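Glycine cleavage system H protein (Mycobacterium tuberculosis, PDB 3IFT) probably carries the methylamine group of glycine from the P protein to the T protein of the glycine cleavage system on a lipoyl arm. Local coordinates at residues V48-L53 against E68-K73; G63-E68 against D77-I82; E88-L93 against A107-D112. All blocks are in the same frame, centred on the assembly; numbering follows the deposited sequence.

After three N-terminal strands and helix 39-45, the chain lays down strand 48-52, and contact 1 closes a loop when strand 65-71 returns antiparallel beside it. Before that loop is complete, contact 2 opens at Gly63; it closes after the turn that carries Lys73, the predicted lipoylation site, where 77-82 pairs with 63-68. The two contacts therefore cross, share Glu68, and together make the three-stranded sheet with strand 65-71 in the middle. Contact 3 follows in series, joining 88-93 to 107-112 in the other, six-stranded sheet around an excursion of two short helices. The sheets meet where Leu53 touches Leu110 and Leu111, and where Phe66 packs on Leu111 and Leu78 on Leu110.

Contact 1. Residues V48-L53 against E68-K73; sequences VVFVQL and EVESTK
Strands 48-52 and 68-71 run antiparallel at 159°, their axes 4.5 Å apart at the closest, and a classic beta bulge interrupts the pairing where Val49 and Phe50 both face Glu70. Glu70 O is gripped by two amides: Val49 N, 2.8 Å from Glu70 O and in its carbonyl plane, and the longer, tilted bond from Phe50 N. Phe50 O takes Glu70 N in return, and beyond the bulge Gln52 N reaches Glu68 O at 2.7 Å. The extra residue turns Val49 toward the partner strand, where its CG2 rests 3.2 Å from Glu70 O while CG1 meets the methyl CG2 of Thr72.

On one face, Val69 puts CG2 anti to its backbone N and into the two methyls of Val48, 3.7 Å from Val48 CG1; the two valines cross at about a right angle, and Val51 CG2 adds a looser contact to the same methyl. The other face carries Phe50, Gln52, Glu68 and Glu70. Glu68 CG lies against Gln52 CB at 3.6 Å, and its OE2 comes to the rim of the Phe50 ring at CD2, the carboxylate turned 77° from the ring. Glu68 OE2 and Glu70 OE1 are only 2.9 Å apart, two acceptors side by side, a closeness that would be eased if one of the acids were protonated.

Strand 65-71 leads into the turn bearing Lys73, the predicted lipoylation site, unmodified here. Ser71 OG bonds to Leu45 O and Ser74 N, and Lys73 NZ to Ala44 O, anchoring this turn to the end of helix 39-45. Val48 N bonds to Asn101 OD1 of helix 99-102, while strand 75-79 flanks Val69 on its other side.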
loop_
_atom_site.group_PDB
_atom_site.type_symbol
_atom_site.label_atom_id
_atom_site.label_comp_id
_atom_site.label_asym_id
_atom_site.label_seq_id
_atom_site.Cartn_x
_atom_site.Cartn_y
_atom_site.Cartn_z
ATOM N N VAL A 48 -9.389 -10.910 -3.167
ATOM C CA VAL A 48 -9.763 -9.614 -3.609
ATOM C C VAL A 48 -10.512 -9.760 -4.907
ATOM O O VAL A 48 -10.025 -10.321 -5.872
ATOM C CB VAL A 48 -8.570 -8.708 -3.781
ATOM C CG1 VAL A 48 -9.013 -7.375 -4.306
ATOM C CG2 VAL A 48 -7.838 -8.589 -2.432
ATOM N N VAL A 49 -11.717 -9.254 -4.870
ATOM C CA VAL A 49 -12.596 -9.238 -6.001
ATOM C C VAL A 49 -12.634 -7.843 -6.601
ATOM O O VAL A 49 -13.036 -7.682 -7.748
ATOM C CB VAL A 49 -14.005 -9.659 -5.570
ATOM C CG1 VAL A 49 -13.943 -11.067 -4.984
ATOM C CG2 VAL A 49 -14.540 -8.703 -4.557
ATOM N N PHE A 50 -12.228 -6.836 -5.825
ATOM C CA PHE A 50 -12.293 -5.460 -6.298
ATOM C C PHE A 50 -11.317 -4.550 -5.539
ATOM O O PHE A 50 -11.063 -4.724 -4.358
ATOM C CB PHE A 50 -13.723 -4.936 -6.228
ATOM C CG PHE A 50 -13.905 -3.626 -6.933
ATOM C CD1 PHE A 50 -13.726 -3.543 -8.329
ATOM C CD2 PHE A 50 -14.255 -2.476 -6.227
ATOM C CE1 PHE A 50 -13.885 -2.297 -9.009
ATOM C CE2 PHE A 50 -14.407 -1.240 -6.888
ATOM C CZ PHE A 50 -14.219 -1.152 -8.278
ATOM N N VAL A 51 -10.737 -3.625 -6.283
ATOM C CA VAL A 51 -9.801 -2.648 -5.805
ATOM C C VAL A 51 -10.197 -1.305 -6.389
ATOM O O VAL A 51 -10.175 -1.147 -7.592
ATOM C CB VAL A 51 -8.400 -2.983 -6.286
ATOM C CG1 VAL A 51 -7.439 -1.891 -5.895
ATOM C CG2 VAL A 51 -7.950 -4.325 -5.678
ATOM N N GLN A 52 -10.597 -0.366 -5.542
ATOM C CA GLN A 52 -10.869 0.977 -5.986
ATOM C C GLN A 52 -9.640 1.772 -5.661
ATOM O O GLN A 52 -9.291 1.928 -4.491
ATOM C CB GLN A 52 -12.098 1.601 -5.321
ATOM C CG GLN A 52 -12.538 2.891 -6.022
ATOM C CD GLN A 52 -12.810 2.684 -7.523
ATOM O OE1 GLN A 52 -11.946 2.935 -8.387
ATOM N NE2 GLN A 52 -14.006 2.193 -7.831
ATOM N N LEU A 53 -8.969 2.226 -6.714
ATOM C CA LEU A 53 -7.786 3.050 -6.592
ATOM C C LEU A 53 -8.055 4.451 -7.106
ATOM O O LEU A 53 -8.981 4.668 -7.875
ATOM C CB LEU A 53 -6.631 2.398 -7.352
ATOM C CG LEU A 53 -6.134 1.178 -6.566
ATOM C CD1 LEU A 53 -4.974 0.478 -7.216
ATOM C CD2 LEU A 53 -5.801 1.607 -5.145
ATOM N N GLU A 68 -10.116 1.500 -1.776
ATOM C CA GLU A 68 -10.589 0.432 -0.972
ATOM C C GLU A 68 -10.220 -0.817 -1.696
ATOM O O GLU A 68 -10.066 -0.843 -2.918
ATOM C CB GLU A 68 -12.110 0.524 -0.753
ATOM C CG GLU A 68 -12.935 0.396 -2.015
ATOM C CD GLU A 68 -14.390 0.037 -1.747
ATOM O OE1 GLU A 68 -14.982 0.586 -0.775
ATOM O OE2 GLU A 68 -14.937 -0.799 -2.524
ATOM N N VAL A 69 -10.045 -1.855 -0.911
ATOM C CA VAL A 69 -9.805 -3.167 -1.418
ATOM C C VAL A 69 -10.934 -4.015 -0.826
ATOM O O VAL A 69 -11.307 -3.860 0.337
ATOM C CB VAL A 69 -8.433 -3.684 -1.005
ATOM C CG1 VAL A 69 -8.336 -3.724 0.535
ATOM C CG2 VAL A 69 -8.220 -5.021 -1.623
ATOM N N GLU A 70 -11.473 -4.891 -1.643
ATOM C CA GLU A 70 -12.712 -5.558 -1.325
ATOM C C GLU A 70 -12.583 -7.032 -1.687
ATOM O O GLU A 70 -12.187 -7.370 -2.800
ATOM C CB GLU A 70 -13.859 -4.856 -2.075
ATOM C CG GLU A 70 -15.136 -5.618 -2.253
ATOM C CD GLU A 70 -16.289 -4.721 -2.755
ATOM O OE1 GLU A 70 -16.111 -3.486 -2.836
ATOM O OE2 GLU A 70 -17.375 -5.271 -3.063
ATOM N N SER A 71 -12.902 -7.887 -0.718
ATOM C CA SER A 71 -13.122 -9.298 -0.958
ATOM C C SER A 71 -14.633 -9.479 -1.006
ATOM O O SER A 71 -15.379 -8.531 -0.746
ATOM C CB SER A 71 -12.543 -10.133 0.172
ATOM O OG SER A 71 -13.243 -9.936 1.423
ATOM N N THR A 72 -15.103 -10.703 -1.235
ATOM C CA THR A 72 -16.558 -10.916 -1.140
ATOM C C THR A 72 -17.038 -10.712 0.299
ATOM O O THR A 72 -18.144 -10.264 0.528
ATOM C CB THR A 72 -16.993 -12.287 -1.638
ATOM O OG1 THR A 72 -16.352 -13.301 -0.859
ATOM C CG2 THR A 72 -16.647 -12.443 -3.104
ATOM N N LYS A 73 -16.183 -10.984 1.276
ATOM C CA LYS A 73 -16.598 -10.838 2.671
ATOM C C LYS A 73 -16.288 -9.484 3.293
ATOM O O LYS A 73 -17.021 -9.023 4.175
ATOM C CB LYS A 73 -15.997 -11.957 3.510
ATOM C CG LYS A 73 -14.457 -12.019 3.571
ATOM C CD LYS A 73 -13.960 -13.262 4.384
ATOM C CE LYS A 73 -12.492 -13.209 4.679
ATOM N NZ LYS A 73 -12.147 -12.059 5.580
#

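Contact 2. Residues G63-E68 against D77-I82; sequences GETFGE and DLYAPI
The hairpin of strands 65-71 and 75-79, whose tip carries the lysine predicted to bear the lipoyl group, is fastened here near its open end, with Phe66 laid over the backbone at Ala80. Ala80 N sits 3.5 Å above the ring, over its centre, and Ala80 CB lies over the same face, 4.1 Å from the centroid of Phe66 in a CH-pi contact. Leu78 CB meets the ring at its edge, 3.8 Å from Phe66 CE1.

A classic beta bulge shifts the register: Phe66 and Gly67 both face Leu78, whose O takes a good bond from Phe66 N and a weak one from Gly67 N. Leu78 N answers with a nearly straight bond to Gly67 O at 2.7 Å, approaching from above the carbonyl plane. Farther from the tip, Ala80 N bonds to Glu64 O and Gly63 N to Ala80 O, the latter at 2.6 Å.

On the face opposite Leu78, Thr65 and Tyr79 lie side by side, pointing the same way, with Thr65 OG1 3.2 Å from Tyr79 CE1; the methyl CG2 of Thr65 touches the carboxyl carbon of Asp77. Between the two sheets of this lipoyl-domain fold, Phe66 reaches Leu111 and Ile113, and Leu78 reaches Ile37.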
loop_
_atom_site.group_PDB
_atom_site.type_symbol
_atom_site.label_atom_id
_atom_site.label_comp_id
_atom_site.label_asym_id
_atom_site.label_seq_id
_atom_site.Cartn_x
_atom_site.Cartn_y
_atom_site.Cartn_z
ATOM N N GLY A 63 -2.500 9.581 5.103
ATOM C CA GLY A 63 -3.608 9.134 5.950
ATOM C C GLY A 63 -4.943 9.271 5.286
ATOM O O GLY A 63 -5.944 8.808 5.788
ATOM N N GLU A 64 -4.956 9.896 4.128
ATOM C CA GLU A 64 -6.191 10.124 3.405
ATOM C C GLU A 64 -6.687 8.824 2.783
ATOM O O GLU A 64 -5.909 8.127 2.161
ATOM C CB GLU A 64 -5.916 11.112 2.276
ATOM C CG GLU A 64 -7.129 11.531 1.465
ATOM C CD GLU A 64 -6.733 12.442 0.326
ATOM O OE1 GLU A 64 -5.713 13.140 0.463
ATOM O OE2 GLU A 64 -7.425 12.452 -0.706
ATOM N N THR A 65 -7.993 8.544 2.910
ATOM C CA THR A 65 -8.593 7.404 2.223
ATOM C C THR A 65 -8.584 7.726 0.743
ATOM O O THR A 65 -9.150 8.735 0.330
ATOM C CB THR A 65 -10.047 7.164 2.679
ATOM O OG1 THR A 65 -10.063 7.012 4.088
ATOM C CG2 THR A 65 -10.650 5.920 2.015
ATOM N N PHE A 66 -7.916 6.920 -0.059
ATOM C CA PHE A 66 -7.966 7.104 -1.514
ATOM C C PHE A 66 -8.411 5.870 -2.256
ATOM O O PHE A 66 -8.323 5.792 -3.459
ATOM C CB PHE A 66 -6.656 7.646 -2.098
ATOM C CG PHE A 66 -5.431 6.797 -1.872
ATOM C CD1 PHE A 66 -5.461 5.546 -1.289
ATOM C CD2 PHE A 66 -4.215 7.275 -2.318
ATOM C CE1 PHE A 66 -4.288 4.819 -1.112
ATOM C CE2 PHE A 66 -3.059 6.548 -2.163
ATOM C CZ PHE A 66 -3.100 5.313 -1.549
ATOM N N GLY A 67 -8.925 4.892 -1.538
ATOM C CA GLY A 67 -9.357 3.700 -2.210
ATOM C C GLY A 67 -9.876 2.677 -1.245
ATOM O O GLY A 67 -10.032 2.923 -0.062
ATOM N N GLU A 68 -10.116 1.500 -1.776
ATOM C CA GLU A 68 -10.589 0.432 -0.972
ATOM C C GLU A 68 -10.220 -0.817 -1.696
ATOM O O GLU A 68 -10.066 -0.843 -2.918
ATOM C CB GLU A 68 -12.110 0.524 -0.753
ATOM C CG GLU A 68 -12.935 0.396 -2.015
ATOM C CD GLU A 68 -14.390 0.037 -1.747
ATOM O OE1 GLU A 68 -14.982 0.586 -0.775
ATOM O OE2 GLU A 68 -14.937 -0.799 -2.524
ATOM N N ASP A 77 -10.620 0.193 3.584
ATOM C CA ASP A 77 -10.159 1.439 3.028
ATOM C C ASP A 77 -8.665 1.371 2.801
ATOM O O ASP A 77 -7.939 0.729 3.532
ATOM C CB ASP A 77 -10.511 2.607 3.952
ATOM C CG ASP A 77 -11.963 3.011 3.845
ATOM O OD1 ASP A 77 -12.630 2.647 2.855
ATOM O OD2 ASP A 77 -12.431 3.740 4.735
ATOM N N LEU A 78 -8.236 2.006 1.735
ATOM C CA LEU A 78 -6.836 2.191 1.434
ATOM C C LEU A 78 -6.517 3.613 1.797
ATOM O O LEU A 78 -7.279 4.509 1.485
ATOM C CB LEU A 78 -6.605 1.971 -0.057
ATOM C CG LEU A 78 -6.812 0.530 -0.507
ATOM C CD1 LEU A 78 -6.694 0.354 -2.033
ATOM C CD2 LEU A 78 -5.809 -0.359 0.272
ATOM N N TYR A 79 -5.399 3.828 2.460
ATOM C CA TYR A 79 -4.965 5.166 2.843
ATOM C C TYR A 79 -3.673 5.525 2.126
ATOM O O TYR A 79 -2.842 4.673 1.881
ATOM C CB TYR A 79 -4.733 5.214 4.329
ATOM C CG TYR A 79 -5.930 4.808 5.115
ATOM C CD1 TYR A 79 -6.971 5.695 5.330
ATOM C CD2 TYR A 79 -6.065 3.520 5.586
ATOM C CE1 TYR A 79 -8.083 5.331 6.034
ATOM C CE2 TYR A 79 -7.190 3.150 6.299
ATOM C CZ TYR A 79 -8.184 4.072 6.515
ATOM O OH TYR A 79 -9.294 3.725 7.221
ATOM N N ALA A 80 -3.520 6.794 1.783
ATOM C CA ALA A 80 -2.253 7.308 1.294
ATOM C C ALA A 80 -1.273 7.209 2.472
ATOM O O ALA A 80 -1.509 7.800 3.532
ATOM C CB ALA A 80 -2.420 8.738 0.782
ATOM N N PRO A 81 -0.213 6.374 2.346
ATOM C CA PRO A 81 0.698 6.329 3.480
ATOM C C PRO A 81 1.534 7.608 3.574
ATOM O O PRO A 81 1.985 7.959 4.637
ATOM C CB PRO A 81 1.608 5.113 3.159
ATOM C CG PRO A 81 0.992 4.474 1.987
ATOM C CD PRO A 81 0.299 5.541 1.248
ATOM N N ILE A 82 1.690 8.292 2.449
ATOM C CA ILE A 82 2.397 9.565 2.383
ATOM C C ILE A 82 1.644 10.528 1.496
ATOM O O ILE A 82 0.742 10.140 0.778
ATOM C CB ILE A 82 3.835 9.398 1.840
ATOM C CG1 ILE A 82 3.844 8.856 0.415
ATOM C CG2 ILE A 82 4.655 8.534 2.787
ATOM C CD1 ILE A 82 5.081 9.306 -0.451
#

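Contact 3. Residues E88-L93 against A107-D112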
loop_
_atom_site.group_PDB
_atom_site.type_symbol
_atom_site.label_atom_id
_atom_site.label_comp_id
_atom_site.label_asym_id
_atom_site.label_seq_id
_atom_site.Cartn_x
_atom_site.Cartn_y
_atom_site.Cartn_z
ATOM N N GLU A 88 1.085 6.083 -10.527
ATOM C CA GLU A 88 0.781 4.828 -11.205
ATOM C C GLU A 88 -0.268 4.114 -10.404
ATOM O O GLU A 88 -0.419 4.322 -9.211
ATOM C CB GLU A 88 1.981 3.911 -11.311
ATOM C CG GLU A 88 2.742 3.976 -12.541
ATOM C CD GLU A 88 1.869 4.090 -13.786
ATOM O OE1 GLU A 88 0.822 3.409 -13.896
ATOM O OE2 GLU A 88 2.280 4.880 -14.643
ATOM N N VAL A 89 -1.040 3.301 -11.097
ATOM C CA VAL A 89 -1.979 2.426 -10.448
ATOM C C VAL A 89 -1.803 1.106 -11.161
ATOM O O VAL A 89 -1.409 1.060 -12.353
ATOM C CB VAL A 89 -3.429 2.936 -10.488
ATOM C CG1 VAL A 89 -3.584 4.225 -9.640
ATOM C CG2 VAL A 89 -3.898 3.172 -11.928
ATOM N N ASN A 90 -2.039 0.019 -10.443
ATOM C CA ASN A 90 -1.720 -1.279 -11.012
ATOM C C ASN A 90 -2.879 -1.764 -11.834
ATOM O O ASN A 90 -3.854 -2.303 -11.279
ATOM C CB ASN A 90 -1.389 -2.273 -9.925
ATOM C CG ASN A 90 -1.020 -3.629 -10.480
ATOM O OD1 ASN A 90 -0.962 -3.828 -11.709
ATOM N ND2 ASN A 90 -0.761 -4.566 -9.589
ATOM N N SER A 91 -2.785 -1.580 -13.151
ATOM C CA SER A 91 -3.920 -1.900 -14.025
ATOM C C SER A 91 -4.283 -3.378 -14.045
ATOM O O SER A 91 -5.406 -3.747 -14.392
ATOM C CB SER A 91 -3.713 -1.389 -15.472
ATOM O OG SER A 91 -2.711 -2.099 -16.169
ATOM N N ASP A 92 -3.326 -4.219 -13.684
ATOM C CA ASP A 92 -3.551 -5.654 -13.656
ATOM C C ASP A 92 -4.654 -6.090 -12.732
ATOM O O ASP A 92 -5.273 -7.152 -12.948
ATOM C CB ASP A 92 -2.286 -6.382 -13.269
ATOM C CG ASP A 92 -1.208 -6.229 -14.287
ATOM O OD1 ASP A 92 -1.515 -5.906 -15.445
ATOM O OD2 ASP A 92 -0.057 -6.471 -13.938
ATOM N N LEU A 93 -4.920 -5.274 -11.716
ATOM C CA LEU A 93 -5.872 -5.637 -10.679
ATOM C C LEU A 93 -7.281 -5.515 -11.167
ATOM O O LEU A 93 -8.207 -6.032 -10.524
ATOM C CB LEU A 93 -5.687 -4.753 -9.435
ATOM C CG LEU A 93 -4.292 -4.743 -8.842
ATOM C CD1 LEU A 93 -4.264 -4.003 -7.522
ATOM C CD2 LEU A 93 -3.742 -6.183 -8.686
ATOM N N ALA A 107 3.400 -8.321 -7.895
ATOM C CA ALA A 107 2.461 -7.983 -8.951
ATOM C C ALA A 107 1.149 -7.479 -8.385
ATOM O O ALA A 107 0.336 -6.967 -9.110
ATOM C CB ALA A 107 2.196 -9.255 -9.833
ATOM N N GLY A 108 0.929 -7.671 -7.087
ATOM C CA GLY A 108 -0.276 -7.226 -6.457
ATOM C C GLY A 108 -0.185 -5.825 -5.918
ATOM O O GLY A 108 -1.083 -5.400 -5.226
ATOM N N TRP A 109 0.908 -5.115 -6.189
ATOM C CA TRP A 109 1.034 -3.695 -5.820
ATOM C C TRP A 109 -0.179 -2.891 -6.298
ATOM O O TRP A 109 -0.860 -3.241 -7.263
ATOM C CB TRP A 109 2.341 -3.102 -6.379
ATOM C CG TRP A 109 2.336 -2.981 -7.898
ATOM C CD1 TRP A 109 2.606 -3.961 -8.794
ATOM C CD2 TRP A 109 2.029 -1.817 -8.658
ATOM N NE1 TRP A 109 2.484 -3.480 -10.069
ATOM C CE2 TRP A 109 2.130 -2.164 -10.011
ATOM C CE3 TRP A 109 1.681 -0.500 -8.325
ATOM C CZ2 TRP A 109 1.906 -1.237 -11.044
ATOM C CZ3 TRP A 109 1.440 0.405 -9.352
ATOM C CH2 TRP A 109 1.577 0.041 -10.678
ATOM N N LEU A 110 -0.506 -1.828 -5.586
ATOM C CA LEU A 110 -1.712 -1.074 -5.907
ATOM C C LEU A 110 -1.424 0.173 -6.711
ATOM O O LEU A 110 -2.063 0.411 -7.721
ATOM C CB LEU A 110 -2.438 -0.681 -4.627
ATOM C CG LEU A 110 -2.735 -1.915 -3.785
ATOM C CD1 LEU A 110 -3.337 -1.454 -2.528
ATOM C CD2 LEU A 110 -3.655 -2.929 -4.514
ATOM N N LEU A 111 -0.495 0.980 -6.223
ATOM C CA LEU A 111 -0.255 2.292 -6.796
ATOM C C LEU A 111 1.066 2.848 -6.345
ATOM O O LEU A 111 1.697 2.336 -5.410
ATOM C CB LEU A 111 -1.371 3.272 -6.419
ATOM C CG LEU A 111 -1.638 3.670 -4.972
ATOM C CD1 LEU A 111 -0.501 4.473 -4.374
ATOM C CD2 LEU A 111 -2.927 4.530 -4.919
ATOM N N ASP A 112 1.471 3.911 -7.022
ATOM C CA ASP A 112 2.668 4.614 -6.695
ATOM C C ASP A 112 2.269 5.996 -6.299
ATOM O O ASP A 112 1.337 6.572 -6.857
ATOM C CB ASP A 112 3.592 4.751 -7.894
ATOM C CG ASP A 112 4.201 3.479 -8.305
ATOM O OD1 ASP A 112 4.108 2.459 -7.570
ATOM O OD2 ASP A 112 4.770 3.493 -9.404
HETATM O O HOH W 1 1.274 -6.940 -11.693
#
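Asn90 stacks flat on the indole of Trp109 where two antiparallel strands of the six-stranded sheet, 84-89 and 111-114, begin to part. The amide and ring planes are 1° apart, and Asn90 CB lies over the centre of the six-membered ring in a CH-pi contact, 3.5 Å from the Trp109 centroid. Asn90 CG, anti to the backbone N (chi1 -179°), lies 3.5 Å from Trp109 CE2, and the amide continues toward NE1 and CD1. ND2 donates at 2.7 Å to Ala107 O, which lies close to the Asn90 amide plane, though ND2 comes from above the Ala107 carbonyl plane. Its OD1 accepts from Asp92 N, capping the turn into helix 92-95. One side chain holds the loop before strand 111-114 and the start of the helix.

Backbone bonds from Asn90 N to Leu110 O and Asp112 N to Glu88 O join the segments. Leu93 CD1 presses on Leu110 CD2 at 3.3 Å, tighter than normal carbon contact.

Farther out, Arg34 makes a cation-pi contact with Trp109 and a salt bridge to Asp112 OD1, tying both to strand 32-37. Helix 99-102 packs on Leu93 and Leu110 through Val100. A water donates to Asp92 OD2 and, at 2.7 Å, to Ala107 O.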